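Local coordinates for uncharacterized protein (Porphyromonas gingivalis, PDB 1ZBS) that is a putative N-acetylglucosamine kinase of the ASKHA superfamily, probably using ATP to phosphorylate an amino sugar, at residues I31-I41 with G69-E80. Sequence-based numbering, arbitrary orientation.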
# COMPACT_ATOMS: atom_id res chain seq x y z
N ILE A 31 12.49 18.67 5.50
CA ILE A 31 12.64 19.01 6.91
C ILE A 31 11.70 18.18 7.79
O ILE A 31 10.56 18.57 8.03
CB ILE A 31 12.39 20.52 7.14
CG1 ILE A 31 13.29 21.35 6.21
CG2 ILE A 31 12.70 20.87 8.59
CD1 ILE A 31 13.13 22.85 6.35
N ASN A 32 12.20 17.05 8.27
CA ASN A 32 11.43 16.16 9.14
C ASN A 32 12.42 15.40 10.04
O ASN A 32 13.20 14.57 9.56
CB ASN A 32 10.63 15.16 8.30
CG ASN A 32 9.84 14.18 9.15
OD1 ASN A 32 9.94 14.17 10.37
ND2 ASN A 32 9.06 13.33 8.49
N PRO A 33 12.39 15.68 11.35
CA PRO A 33 13.25 15.07 12.36
C PRO A 33 13.17 13.55 12.53
O PRO A 33 14.13 12.92 12.99
CB PRO A 33 12.86 15.81 13.64
CG PRO A 33 11.41 16.08 13.41
CD PRO A 33 11.39 16.56 11.98
N PHE A 34 12.03 12.95 12.17
CA PHE A 34 11.86 11.51 12.31
C PHE A 34 12.28 10.77 11.04
O PHE A 34 12.75 9.64 11.10
CB PHE A 34 10.40 11.16 12.60
CG PHE A 34 10.19 9.72 12.98
CD1 PHE A 34 9.09 9.01 12.50
CD2 PHE A 34 11.07 9.08 13.84
CE1 PHE A 34 8.87 7.68 12.87
CE2 PHE A 34 10.87 7.75 14.22
CZ PHE A 34 9.77 7.05 13.73
N GLN A 35 12.10 11.44 9.91
CA GLN A 35 12.44 10.85 8.62
C GLN A 35 13.89 11.13 8.25
O GLN A 35 14.55 10.29 7.64
CB GLN A 35 11.50 11.43 7.55
CG GLN A 35 11.19 10.50 6.40
CD GLN A 35 9.79 10.73 5.85
OE1 GLN A 35 8.79 10.51 6.54
NE2 GLN A 35 9.72 11.18 4.61
N GLN A 36 14.38 12.30 8.65
CA GLN A 36 15.76 12.70 8.37
C GLN A 36 16.55 12.77 9.68
O GLN A 36 15.99 12.59 10.76
CB GLN A 36 15.78 14.07 7.67
CG GLN A 36 15.19 14.06 6.27
CD GLN A 36 14.82 15.45 5.77
OE1 GLN A 36 13.91 16.09 6.31
NE2 GLN A 36 15.51 15.92 4.75
N ASP A 37 17.86 13.02 9.58
CA ASP A 37 18.71 13.10 10.77
C ASP A 37 19.40 14.45 10.95
O ASP A 37 19.18 15.39 10.19
CB ASP A 37 19.75 11.97 10.75
CG ASP A 37 20.79 12.15 9.66
OD1 ASP A 37 21.60 11.22 9.47
OD2 ASP A 37 20.79 13.20 8.99
N ARG A 38 20.25 14.52 11.97
CA ARG A 38 20.97 15.74 12.33
C ARG A 38 21.50 16.61 11.17
O ARG A 38 20.97 17.70 10.92
CB ARG A 38 22.12 15.39 13.26
CG ARG A 38 22.84 16.60 13.87
CD ARG A 38 22.07 17.21 15.05
NE ARG A 38 21.88 16.24 16.14
CZ ARG A 38 21.47 16.57 17.37
NH1 ARG A 38 21.33 15.62 18.28
NH2 ARG A 38 21.21 17.84 17.67
N ASN A 39 22.53 16.13 10.48
CA ASN A 39 23.13 16.92 9.41
C ASN A 39 22.49 16.84 8.03
O ASN A 39 22.70 17.73 7.19
CB ASN A 39 24.64 16.62 9.32
CG ASN A 39 24.95 15.16 9.00
OD1 ASN A 39 24.61 14.66 7.92
ND2 ASN A 39 25.61 14.48 9.94
N GLU A 40 21.69 15.81 7.77
CA GLU A 40 21.05 15.73 6.45
C GLU A 40 19.93 16.77 6.39
O GLU A 40 19.36 17.01 5.33
CB GLU A 40 20.50 14.32 6.18
CG GLU A 40 19.14 14.04 6.77
CD GLU A 40 18.52 12.78 6.18
OE1 GLU A 40 18.33 12.75 4.94
OE2 GLU A 40 18.23 11.83 6.95
N ILE A 41 19.64 17.38 7.53
CA ILE A 41 18.62 18.44 7.61
C ILE A 41 19.33 19.72 8.04
O ILE A 41 18.79 20.83 7.91
CB ILE A 41 17.50 18.11 8.65
CG1 ILE A 41 16.38 19.15 8.53
CG2 ILE A 41 18.06 18.16 10.08
CD1 ILE A 41 15.90 19.35 7.09
N GLY A 69 6.31 14.47 11.89
CA GLY A 69 7.52 13.76 12.28
C GLY A 69 8.16 14.41 13.49
O GLY A 69 9.11 13.88 14.08
N CYS A 70 7.64 15.57 13.87
CA CYS A 70 8.17 16.27 15.01
C CYS A 70 7.66 15.66 16.30
O CYS A 70 7.11 16.34 17.17
CB CYS A 70 7.82 17.75 14.93
SG CYS A 70 8.77 18.59 13.65
N THR A 71 7.85 14.35 16.41
CA THR A 71 7.44 13.60 17.59
C THR A 71 8.07 14.23 18.82
O THR A 71 9.14 14.84 18.74
CB THR A 71 7.88 12.14 17.48
OG1 THR A 71 7.98 11.56 18.79
CG2 THR A 71 9.22 12.04 16.77
N PRO A 72 7.43 14.09 19.99
CA PRO A 72 7.97 14.66 21.23
C PRO A 72 9.30 14.03 21.63
O PRO A 72 9.87 14.36 22.67
CB PRO A 72 6.86 14.38 22.24
CG PRO A 72 6.23 13.12 21.72
CD PRO A 72 6.15 13.39 20.24
N ALA A 73 9.80 13.13 20.78
CA ALA A 73 11.06 12.45 21.04
C ALA A 73 12.16 12.96 20.13
O ALA A 73 13.32 13.08 20.54
CB ALA A 73 10.90 10.95 20.86
N LYS A 74 11.81 13.26 18.88
CA LYS A 74 12.79 13.75 17.93
C LYS A 74 12.67 15.25 17.66
O LYS A 74 13.43 15.81 16.86
CB LYS A 74 12.71 12.97 16.62
CG LYS A 74 13.48 11.66 16.66
CD LYS A 74 13.71 11.10 15.26
CE LYS A 74 14.65 9.90 15.28
NZ LYS A 74 16.01 10.24 15.78
N ALA A 75 11.73 15.90 18.33
CA ALA A 75 11.53 17.34 18.18
C ALA A 75 12.76 18.10 18.68
O ALA A 75 13.24 19.02 18.01
CB ALA A 75 10.29 17.78 18.95
N PRO A 76 13.30 17.73 19.86
CA PRO A 76 14.47 18.41 20.41
C PRO A 76 15.72 18.34 19.53
O PRO A 76 16.75 18.92 19.86
CB PRO A 76 14.68 17.71 21.75
CG PRO A 76 14.17 16.33 21.49
CD PRO A 76 12.89 16.62 20.73
N MSE A 77 15.62 17.61 18.43
CA MSE A 77 16.75 17.48 17.53
C MSE A 77 16.70 18.63 16.52
O MSE A 77 17.71 19.28 16.25
CB MSE A 77 16.68 16.11 16.84
CG MSE A 77 17.88 15.76 15.96
SE MSE A 77 17.83 16.64 14.23
CE MSE A 77 17.02 15.21 13.19
N LEU A 78 15.52 18.89 15.98
CA LEU A 78 15.37 19.98 15.03
C LEU A 78 15.53 21.29 15.78
O LEU A 78 15.95 22.30 15.21
CB LEU A 78 13.99 19.91 14.37
CG LEU A 78 13.68 20.96 13.30
CD1 LEU A 78 14.77 20.98 12.24
CD2 LEU A 78 12.33 20.61 12.68
N ASN A 79 15.19 21.27 17.06
CA ASN A 79 15.30 22.45 17.90
C ASN A 79 16.77 22.84 18.00
O ASN A 79 17.11 24.03 17.96
CB ASN A 79 14.73 22.16 19.30
CG ASN A 79 14.74 23.38 20.21
OD1 ASN A 79 15.79 23.96 20.48
ND2 ASN A 79 13.56 23.76 20.69
N GLU A 80 17.65 21.85 18.10
CA GLU A 80 19.08 22.10 18.18
C GLU A 80 19.62 22.61 16.86
O GLU A 80 20.45 23.53 16.83
CB GLU A 80 19.83 20.82 18.57
CG GLU A 80 19.50 20.31 19.96
CD GLU A 80 20.32 19.10 20.33
OE1 GLU A 80 21.57 19.19 20.29
OE2 GLU A 80 19.72 18.05 20.67
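Asn32 OD1 accepts a hydrogen bond from the backbone N of Phe34 at 3.0 Å, closing an Asx turn, while Gly69 CA lies 3.1 Å from the same oxygen. The donor nitrogen lies 48° out of the amide carbonyl plane, not on a lone pair, and Gly69, with no side chain, brings its bare alpha carbon against the amide. The next residue, Pro33, is wedged between the two ends of the loop 69-74: its CG lies 3.3 Å from Gly69 O and also packs on Cys70 SG, and its CB meets the carbonyl O of Lys74. The aliphatic chain of Lys74 runs past the Pro33 carbonyl, and its CD comes up to the edge of the Phe34 ring, 3.6 Å from CD2. Phe34 also packs on Arg188 of the second subunit.

These loops lead into helices 38-53 and 75-85 of the N-terminal domain, whose sheet order 3-2-1-4-5 is that of the ASKHA (actin-like ATPase) fold. Against the start of the first helix lies selenomethionine Met77, its CE 3.4 Å from Asp37 C; bends at chi2 (-78°) and chi3 fold the methyl in there. Its CG lies over one face of the Arg38 guanidinium, 3.9 Å from CZ, while Glu80 OE1 takes Arg38 NH2 in a 3.0 Å salt bridge, with carboxylate and guanidinium planes 71° apart. Deeper in, Leu78 CD2 meets Ile31 CG2 at 4.1 Å, and both side chains also rest on Phe65 of strand 62-67.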